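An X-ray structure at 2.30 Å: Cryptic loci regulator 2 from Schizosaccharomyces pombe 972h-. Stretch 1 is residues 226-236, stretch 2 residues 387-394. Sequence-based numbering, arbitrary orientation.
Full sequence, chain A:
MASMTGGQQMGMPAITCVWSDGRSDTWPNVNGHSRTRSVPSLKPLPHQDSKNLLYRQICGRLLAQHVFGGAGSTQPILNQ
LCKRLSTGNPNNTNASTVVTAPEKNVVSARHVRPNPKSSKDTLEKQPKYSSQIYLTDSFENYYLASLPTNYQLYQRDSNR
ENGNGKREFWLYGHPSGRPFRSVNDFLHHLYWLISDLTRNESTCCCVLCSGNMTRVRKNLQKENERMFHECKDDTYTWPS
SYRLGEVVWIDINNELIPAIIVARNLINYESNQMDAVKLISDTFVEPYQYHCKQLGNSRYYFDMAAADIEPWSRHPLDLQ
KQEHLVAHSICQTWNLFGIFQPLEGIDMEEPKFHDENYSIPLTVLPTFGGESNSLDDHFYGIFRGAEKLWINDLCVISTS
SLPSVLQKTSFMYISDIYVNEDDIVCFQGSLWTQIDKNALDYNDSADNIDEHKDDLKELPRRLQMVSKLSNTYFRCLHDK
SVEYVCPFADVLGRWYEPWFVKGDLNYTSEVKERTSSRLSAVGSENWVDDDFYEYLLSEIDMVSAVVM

Stretch 1 226-236: RMFHECKDDTY
Stretch 2 (387-394) EKLWINDL

Residues 226-236 lie within a helix that begins before the stretch and runs on past it. Its backbone stays near phi/psi -65/-40 through Asp233, held by i to i+4 hydrogen bonds such as Cys231 N to Met227 O at 2.8 Å. The turn then widens into a pi-type segment at 233-236, where phi falls to -126° at Thr235 and -132° at Tyr236. Residues 387-390 form an extended strand, with phi from -103° to -133° and psi from 137° to 165°. A type II turn from Trp390 to Asp393 follows, with Ile391 at -69/146 and Asn392 at 76/8; its closing bond, Asp393 N to Trp390 O at 3.5 Å, is weak. The strand crosses the helix almost at right angles, -101°, with the axes 9.3 Å apart at their closest. Two pairs set the register: Cys231 CA lies 6.5 Å from Trp390 CA, and Thr235 CA lies 5.3 Å from Asp393 CA, so the turn sits closer to the helix than the strand does.

Strand alternation sends Lys388 and Trp390 toward the helix and Leu389 away. Trp390 (chi1 m, chi2 93°) gives up the largest area, 121 Å², and lays one face of its indole over the helix backbone at Glu230 and Cys231. Cys231 (chi1 t) packs tightly there, Cys231 CB to Trp390 CE3 at 3.4 Å, and Cys231 SG lies 4.4 Å from the centroid of the Trp390 six-membered ring in an oblique sulfur-aromatic contact. The same sulfur reaches Ile391 (chi1 p, chi2 t), with Cys231 SG to Ile391 CG1 at 4.0 Å. Met227 (t, t, p) meets the ring edge, Met227 CG to Trp390 CZ3 at 3.9 Å. The ring thus packs against the helix mostly through carbon atoms, while its one polar atom is paired: Trp390 NE1 donates to Asp234 OD2 at 2.8 Å, with Asp234 at chi1 m and chi2 8°.

One helical turn before Asp234, Glu230 has its CA-to-CB bond sideways, but an extended t, t chain with chi3 -19° brings the carboxylate nearer. Lys388, t at all four chi angles, stretches to meet it, and Lys388 NZ donates to Glu230 OE2 at a very short 2.5 Å. Opposite charges make this a salt bridge, and both residues are buried. Glu230 OE2 also lies 3.4 Å from Trp390 CZ2, so the ion pair borders the indole.

Thr235 (chi1 p) anchors the turn. Thr235 OG1 donates to Cys231 O at 3.0 Å, within the helix, and accepts from Asn392 ND2 at 3.0 Å, with Asn392 at chi1 t and chi2 44°. One hydroxyl therefore links helix backbone and turn side chain. The methyl Thr235 CG2 packs at 3.8 Å against Asp393 CB and at 4.0 Å against Trp390 CB. A water completes the junction, donating to Thr235 O at 3.1 Å and to Asn392 O at 2.6 Å, thereby joining two carbonyls that could not bond directly. The contact reads as a central aromatic packed on helix backbone and apolar side chains, with an indole N-H bonded to a carboxylate, an ion pair beside the ring and a hydroxyl bond at the turn.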

ATOM      1  N   ARG A 226       2.842   4.641  -0.097  1.00 50.56           N
ATOM      2  CA  ARG A 226       3.474   3.440  -0.598  1.00 55.34           C
ATOM      3  C   ARG A 226       2.926   2.209   0.110  1.00 40.89           C
ATOM      4  O   ARG A 226       2.761   1.170  -0.502  1.00 46.02           O
ATOM      5  CB  ARG A 226       4.993   3.528  -0.468  1.00 47.09           C
ATOM      6  CG  ARG A 226       5.616   4.538  -1.413  1.00 50.30           C
ATOM      7  CD  ARG A 226       7.112   4.348  -1.570  1.00 49.35           C
ATOM      8  NE  ARG A 226       7.813   4.440  -0.303  1.00 57.51           N
ATOM      9  CZ  ARG A 226       8.325   3.398   0.334  1.00 49.40           C
ATOM     10  NH1 ARG A 226       8.937   3.572   1.486  1.00 58.32           N
ATOM     11  NH2 ARG A 226       8.232   2.188  -0.184  1.00 55.13           N
ATOM     12  N   MET A 227       2.634   2.323   1.395  1.00 45.58           N
ATOM     13  CA  MET A 227       2.092   1.184   2.118  1.00 50.46           C
ATOM     14  C   MET A 227       0.749   0.792   1.531  1.00 52.88           C
ATOM     15  O   MET A 227       0.477  -0.379   1.332  1.00 48.00           O
ATOM     16  CB  MET A 227       1.933   1.482   3.596  1.00 46.57           C
ATOM     17  CG  MET A 227       1.377   0.306   4.372  1.00 47.66           C
ATOM     18  SD  MET A 227       1.373   0.595   6.132  1.00 51.47           S
ATOM     19  CE  MET A 227       0.360   2.055   6.216  1.00 48.10           C
ATOM     20  N   PHE A 228      -0.091   1.778   1.255  1.00 43.57           N
ATOM     21  CA  PHE A 228      -1.394   1.502   0.659  1.00 48.69           C
ATOM     22  C   PHE A 228      -1.242   0.709  -0.631  1.00 50.42           C
ATOM     23  O   PHE A 228      -1.943  -0.286  -0.853  1.00 46.89           O
ATOM     24  CB  PHE A 228      -2.138   2.812   0.395  1.00 45.26           C
ATOM     25  CG  PHE A 228      -3.331   2.658  -0.506  1.00 49.52           C
ATOM     26  CD1 PHE A 228      -4.549   2.238  -0.000  1.00 48.38           C
ATOM     27  CD2 PHE A 228      -3.233   2.933  -1.862  1.00 52.60           C
ATOM     28  CE1 PHE A 228      -5.646   2.092  -0.826  1.00 47.57           C
ATOM     29  CE2 PHE A 228      -4.328   2.789  -2.693  1.00 54.22           C
ATOM     30  CZ  PHE A 228      -5.536   2.368  -2.175  1.00 51.55           C
ATOM     31  N   HIS A 229      -0.320   1.136  -1.497  1.00 49.47           N
ATOM     32  CA  HIS A 229      -0.149   0.467  -2.781  1.00 45.75           C
ATOM     33  C   HIS A 229       0.559  -0.873  -2.632  1.00 43.52           C
ATOM     34  O   HIS A 229       0.318  -1.789  -3.427  1.00 49.67           O
ATOM     35  CB  HIS A 229       0.604   1.380  -3.743  1.00 46.96           C
ATOM     36  CG  HIS A 229      -0.245   2.470  -4.314  1.00 40.77           C
ATOM     37  ND1 HIS A 229      -1.267   2.225  -5.206  1.00 51.59           N
ATOM     38  CD2 HIS A 229      -0.237   3.809  -4.113  1.00 49.13           C
ATOM     39  CE1 HIS A 229      -1.848   3.365  -5.533  1.00 45.85           C
ATOM     40  NE2 HIS A 229      -1.241   4.342  -4.885  1.00 44.02           N
ATOM     41  N   GLU A 230       1.430  -1.013  -1.631  1.00 43.61           N
ATOM     42  CA  GLU A 230       1.969  -2.333  -1.316  1.00 44.22           C
ATOM     43  C   GLU A 230       0.857  -3.275  -0.877  1.00 47.72           C
ATOM     44  O   GLU A 230       0.833  -4.450  -1.261  1.00 46.91           O
ATOM     45  CB  GLU A 230       3.036  -2.221  -0.227  1.00 36.29           C
ATOM     46  CG  GLU A 230       3.778  -3.520   0.048  1.00 38.62           C
ATOM     47  CD  GLU A 230       4.748  -3.403   1.206  1.00 53.70           C
ATOM     48  OE1 GLU A 230       5.116  -2.261   1.561  1.00 44.48           O
ATOM     49  OE2 GLU A 230       5.140  -4.451   1.764  1.00 42.41           O
ATOM     50  N   CYS A 231      -0.076  -2.769  -0.069  1.00 52.70           N
ATOM     51  CA  CYS A 231      -1.231  -3.558   0.340  1.00 44.30           C
ATOM     52  C   CYS A 231      -2.091  -3.926  -0.861  1.00 38.56           C
ATOM     53  O   CYS A 231      -2.430  -5.097  -1.068  1.00 42.82           O
ATOM     54  CB  CYS A 231      -2.044  -2.762   1.361  1.00 54.97           C
ATOM     55  SG  CYS A 231      -3.450  -3.634   2.034  1.00 48.03           S
ATOM     56  N   LYS A 232      -2.452  -2.928  -1.667  1.00 42.24           N
ATOM     57  CA  LYS A 232      -3.284  -3.176  -2.838  1.00 49.24           C
ATOM     58  C   LYS A 232      -2.637  -4.195  -3.767  1.00 50.15           C
ATOM     59  O   LYS A 232      -3.317  -5.077  -4.303  1.00 55.54           O
ATOM     60  CB  LYS A 232      -3.538  -1.860  -3.573  1.00 44.39           C
ATOM     61  CG  LYS A 232      -4.658  -1.911  -4.596  1.00 45.63           C
ATOM     62  CD  LYS A 232      -4.922  -0.530  -5.179  1.00 48.25           C
ATOM     63  CE  LYS A 232      -5.952  -0.565  -6.298  1.00 48.50           C
ATOM     64  NZ  LYS A 232      -7.315  -0.929  -5.816  1.00 52.81           N
ATOM     65  N   ASP A 233      -1.320  -4.098  -3.963  1.00 52.97           N
ATOM     66  CA  ASP A 233      -0.644  -5.034  -4.854  1.00 43.78           C
ATOM     67  C   ASP A 233      -0.622  -6.441  -4.269  1.00 44.25           C
ATOM     68  O   ASP A 233      -0.779  -7.424  -5.001  1.00 43.96           O
ATOM     69  CB  ASP A 233       0.777  -4.550  -5.147  1.00 54.12           C
ATOM     70  CG  ASP A 233       0.802  -3.263  -5.950  1.00 48.00           C
ATOM     71  OD1 ASP A 233      -0.244  -2.897  -6.526  1.00 54.11           O
ATOM     72  OD2 ASP A 233       1.871  -2.620  -6.009  1.00 57.08           O
ATOM     73  N   ASP A 234      -0.438  -6.558  -2.951  1.00 43.42           N
ATOM     74  CA  ASP A 234      -0.373  -7.872  -2.320  1.00 40.64           C
ATOM     75  C   ASP A 234      -1.736  -8.547  -2.219  1.00 52.66           C
ATOM     76  O   ASP A 234      -1.794  -9.758  -1.977  1.00 45.92           O
ATOM     77  CB  ASP A 234       0.240  -7.751  -0.922  1.00 46.69           C
ATOM     78  CG  ASP A 234       1.752  -7.619  -0.956  1.00 51.04           C
ATOM     79  OD1 ASP A 234       2.316  -7.461  -2.060  1.00 43.67           O
ATOM     80  OD2 ASP A 234       2.377  -7.669   0.124  1.00 47.95           O
ATOM     81  N   THR A 235      -2.830  -7.801  -2.390  1.00 47.54           N
ATOM     82  CA  THR A 235      -4.167  -8.364  -2.261  1.00 51.71           C
ATOM     83  C   THR A 235      -5.062  -8.136  -3.471  1.00 51.21           C
ATOM     84  O   THR A 235      -6.107  -8.789  -3.564  1.00 47.27           O
ATOM     85  CB  THR A 235      -4.876  -7.791  -1.023  1.00 41.79           C
ATOM     86  OG1 THR A 235      -5.102  -6.388  -1.202  1.00 41.33           O
ATOM     87  CG2 THR A 235      -4.040  -8.010   0.232  1.00 46.08           C
ATOM     88  N   TYR A 236      -4.695  -7.247  -4.396  1.00 47.41           N
ATOM     89  CA  TYR A 236      -5.560  -6.921  -5.522  1.00 45.48           C
ATOM     90  C   TYR A 236      -4.806  -6.945  -6.848  1.00 53.09           C
ATOM     91  O   TYR A 236      -5.224  -7.627  -7.788  1.00 56.77           O
ATOM     92  CB  TYR A 236      -6.208  -5.551  -5.300  1.00 42.51           C
ATOM     93  CG  TYR A 236      -6.955  -5.003  -6.495  1.00 49.40           C
ATOM     94  CD1 TYR A 236      -8.264  -5.384  -6.757  1.00 52.75           C
ATOM     95  CD2 TYR A 236      -6.355  -4.092  -7.352  1.00 51.71           C
ATOM     96  CE1 TYR A 236      -8.950  -4.881  -7.845  1.00 48.93           C
ATOM     97  CE2 TYR A 236      -7.032  -3.584  -8.443  1.00 54.50           C
ATOM     98  CZ  TYR A 236      -8.329  -3.981  -8.685  1.00 49.81           C
ATOM     99  OH  TYR A 236      -9.003  -3.475  -9.770  1.00 58.02           O
ATOM    100  N   GLU A 387       5.679 -15.013   7.174  1.00 59.12           N
ATOM    101  CA  GLU A 387       4.759 -14.489   6.178  1.00 41.93           C
ATOM    102  C   GLU A 387       4.250 -13.104   6.561  1.00 44.96           C
ATOM    103  O   GLU A 387       4.207 -12.736   7.738  1.00 47.36           O
ATOM    104  CB  GLU A 387       3.575 -15.442   5.993  1.00 52.56           C
ATOM    105  CG  GLU A 387       3.976 -16.794   5.428  1.00 48.34           C
ATOM    106  CD  GLU A 387       2.879 -17.833   5.542  1.00 59.35           C
ATOM    107  OE1 GLU A 387       2.085 -17.759   6.504  1.00 54.52           O
ATOM    108  OE2 GLU A 387       2.811 -18.725   4.670  1.00 53.50           O
ATOM    109  N   LYS A 388       3.868 -12.343   5.539  1.00 41.72           N
ATOM    110  CA  LYS A 388       3.262 -11.030   5.700  1.00 41.39           C
ATOM    111  C   LYS A 388       1.762 -11.139   5.460  1.00 50.69           C
ATOM    112  O   LYS A 388       1.325 -11.814   4.523  1.00 48.19           O
ATOM    113  CB  LYS A 388       3.877 -10.035   4.715  1.00 42.73           C
ATOM    114  CG  LYS A 388       3.897  -8.587   5.177  1.00 41.33           C
ATOM    115  CD  LYS A 388       4.635  -7.717   4.167  1.00 45.12           C
ATOM    116  CE  LYS A 388       4.835  -6.297   4.672  1.00 46.94           C
ATOM    117  NZ  LYS A 388       5.843  -5.567   3.856  1.00 50.65           N
ATOM    118  N   LEU A 389       0.977 -10.475   6.306  1.00 44.68           N
ATOM    119  CA  LEU A 389      -0.475 -10.515   6.203  1.00 45.92           C
ATOM    120  C   LEU A 389      -1.034  -9.103   6.183  1.00 42.66           C
ATOM    121  O   LEU A 389      -0.491  -8.189   6.809  1.00 45.00           O
ATOM    122  CB  LEU A 389      -1.102 -11.308   7.355  1.00 39.40           C
ATOM    123  CG  LEU A 389      -1.007 -12.829   7.226  1.00 43.77           C
ATOM    124  CD1 LEU A 389      -1.400 -13.497   8.531  1.00 51.64           C
ATOM    125  CD2 LEU A 389      -1.885 -13.332   6.084  1.00 47.41           C
ATOM    126  N   TRP A 390      -2.134  -8.939   5.452  1.00 41.86           N
ATOM    127  CA  TRP A 390      -2.729  -7.633   5.219  1.00 42.48           C
ATOM    128  C   TRP A 390      -4.231  -7.673   5.461  1.00 47.47           C
ATOM    129  O   TRP A 390      -4.854  -8.737   5.530  1.00 45.29           O
ATOM    130  CB  TRP A 390      -2.507  -7.154   3.780  1.00 42.07           C
ATOM    131  CG  TRP A 390      -1.082  -6.910   3.356  1.00 51.67           C
ATOM    132  CD1 TRP A 390      -0.239  -7.803   2.747  1.00 45.01           C
ATOM    133  CD2 TRP A 390      -0.347  -5.683   3.467  1.00 47.83           C
ATOM    134  NE1 TRP A 390       0.972  -7.209   2.487  1.00 43.37           N
ATOM    135  CE2 TRP A 390       0.933  -5.910   2.919  1.00 49.09           C
ATOM    136  CE3 TRP A 390      -0.644  -4.417   3.981  1.00 44.22           C
ATOM    137  CZ2 TRP A 390       1.914  -4.918   2.875  1.00 42.89           C
ATOM    138  CZ3 TRP A 390       0.333  -3.435   3.937  1.00 51.22           C
ATOM    139  CH2 TRP A 390       1.595  -3.691   3.387  1.00 44.33           C
ATOM    140  N   ILE A 391      -4.809  -6.478   5.576  1.00 47.12           N
ATOM    141  CA  ILE A 391      -6.238  -6.317   5.353  1.00 43.89           C
ATOM    142  C   ILE A 391      -6.521  -6.531   3.869  1.00 52.90           C
ATOM    143  O   ILE A 391      -5.698  -6.201   3.004  1.00 50.05           O
ATOM    144  CB  ILE A 391      -6.722  -4.931   5.820  1.00 41.74           C
ATOM    145  CG1 ILE A 391      -5.990  -3.817   5.061  1.00 47.80           C
ATOM    146  CG2 ILE A 391      -6.521  -4.783   7.326  1.00 44.76           C
ATOM    147  CD1 ILE A 391      -6.505  -2.417   5.353  1.00 51.27           C
ATOM    148  N   ASN A 392      -7.688  -7.099   3.568  1.00 48.11           N
ATOM    149  CA  ASN A 392      -8.102  -7.456   2.210  1.00 46.16           C
ATOM    150  C   ASN A 392      -7.388  -8.715   1.739  1.00 44.26           C
ATOM    151  O   ASN A 392      -7.506  -9.086   0.559  1.00 44.33           O
ATOM    152  CB  ASN A 392      -7.844  -6.321   1.213  1.00 39.86           C
ATOM    153  CG  ASN A 392      -8.701  -6.426  -0.032  1.00 47.02           C
ATOM    154  OD1 ASN A 392      -9.897  -6.707   0.046  1.00 54.19           O
ATOM    155  ND2 ASN A 392      -8.092  -6.202  -1.192  1.00 49.30           N
ATOM    156  N   ASP A 393      -6.655  -9.387   2.621  1.00 45.08           N
ATOM    157  CA  ASP A 393      -5.869 -10.563   2.287  1.00 39.65           C
ATOM    158  C   ASP A 393      -6.664 -11.831   2.594  1.00 46.38           C
ATOM    159  O   ASP A 393      -7.759 -11.788   3.160  1.00 47.80           O
ATOM    160  CB  ASP A 393      -4.550 -10.538   3.068  1.00 46.99           C
ATOM    161  CG  ASP A 393      -3.548 -11.559   2.574  1.00 45.74           C
ATOM    162  OD1 ASP A 393      -3.720 -12.084   1.452  1.00 46.19           O
ATOM    163  OD2 ASP A 393      -2.581 -11.833   3.312  1.00 50.68           O
ATOM    164  N   LEU A 394      -6.102 -12.973   2.199  1.00 47.83           N
ATOM    165  CA  LEU A 394      -6.693 -14.280   2.457  1.00 39.58           C
ATOM    166  C   LEU A 394      -5.761 -15.071   3.362  1.00 49.46           C
ATOM    167  O   LEU A 394      -4.570 -15.206   3.063  1.00 52.02           O
ATOM    168  CB  LEU A 394      -6.935 -15.040   1.148  1.00 44.78           C
ATOM    169  CG  LEU A 394      -7.636 -14.244   0.045  1.00 46.49           C
ATOM    170  CD1 LEU A 394      -7.663 -15.032  -1.254  1.00 45.73           C
ATOM    171  CD2 LEU A 394      -9.047 -13.859   0.470  1.00 51.13           C
TER
HETATM  172  O   HOH W   1      -6.684 -10.822  -1.242  1.00 48.56           O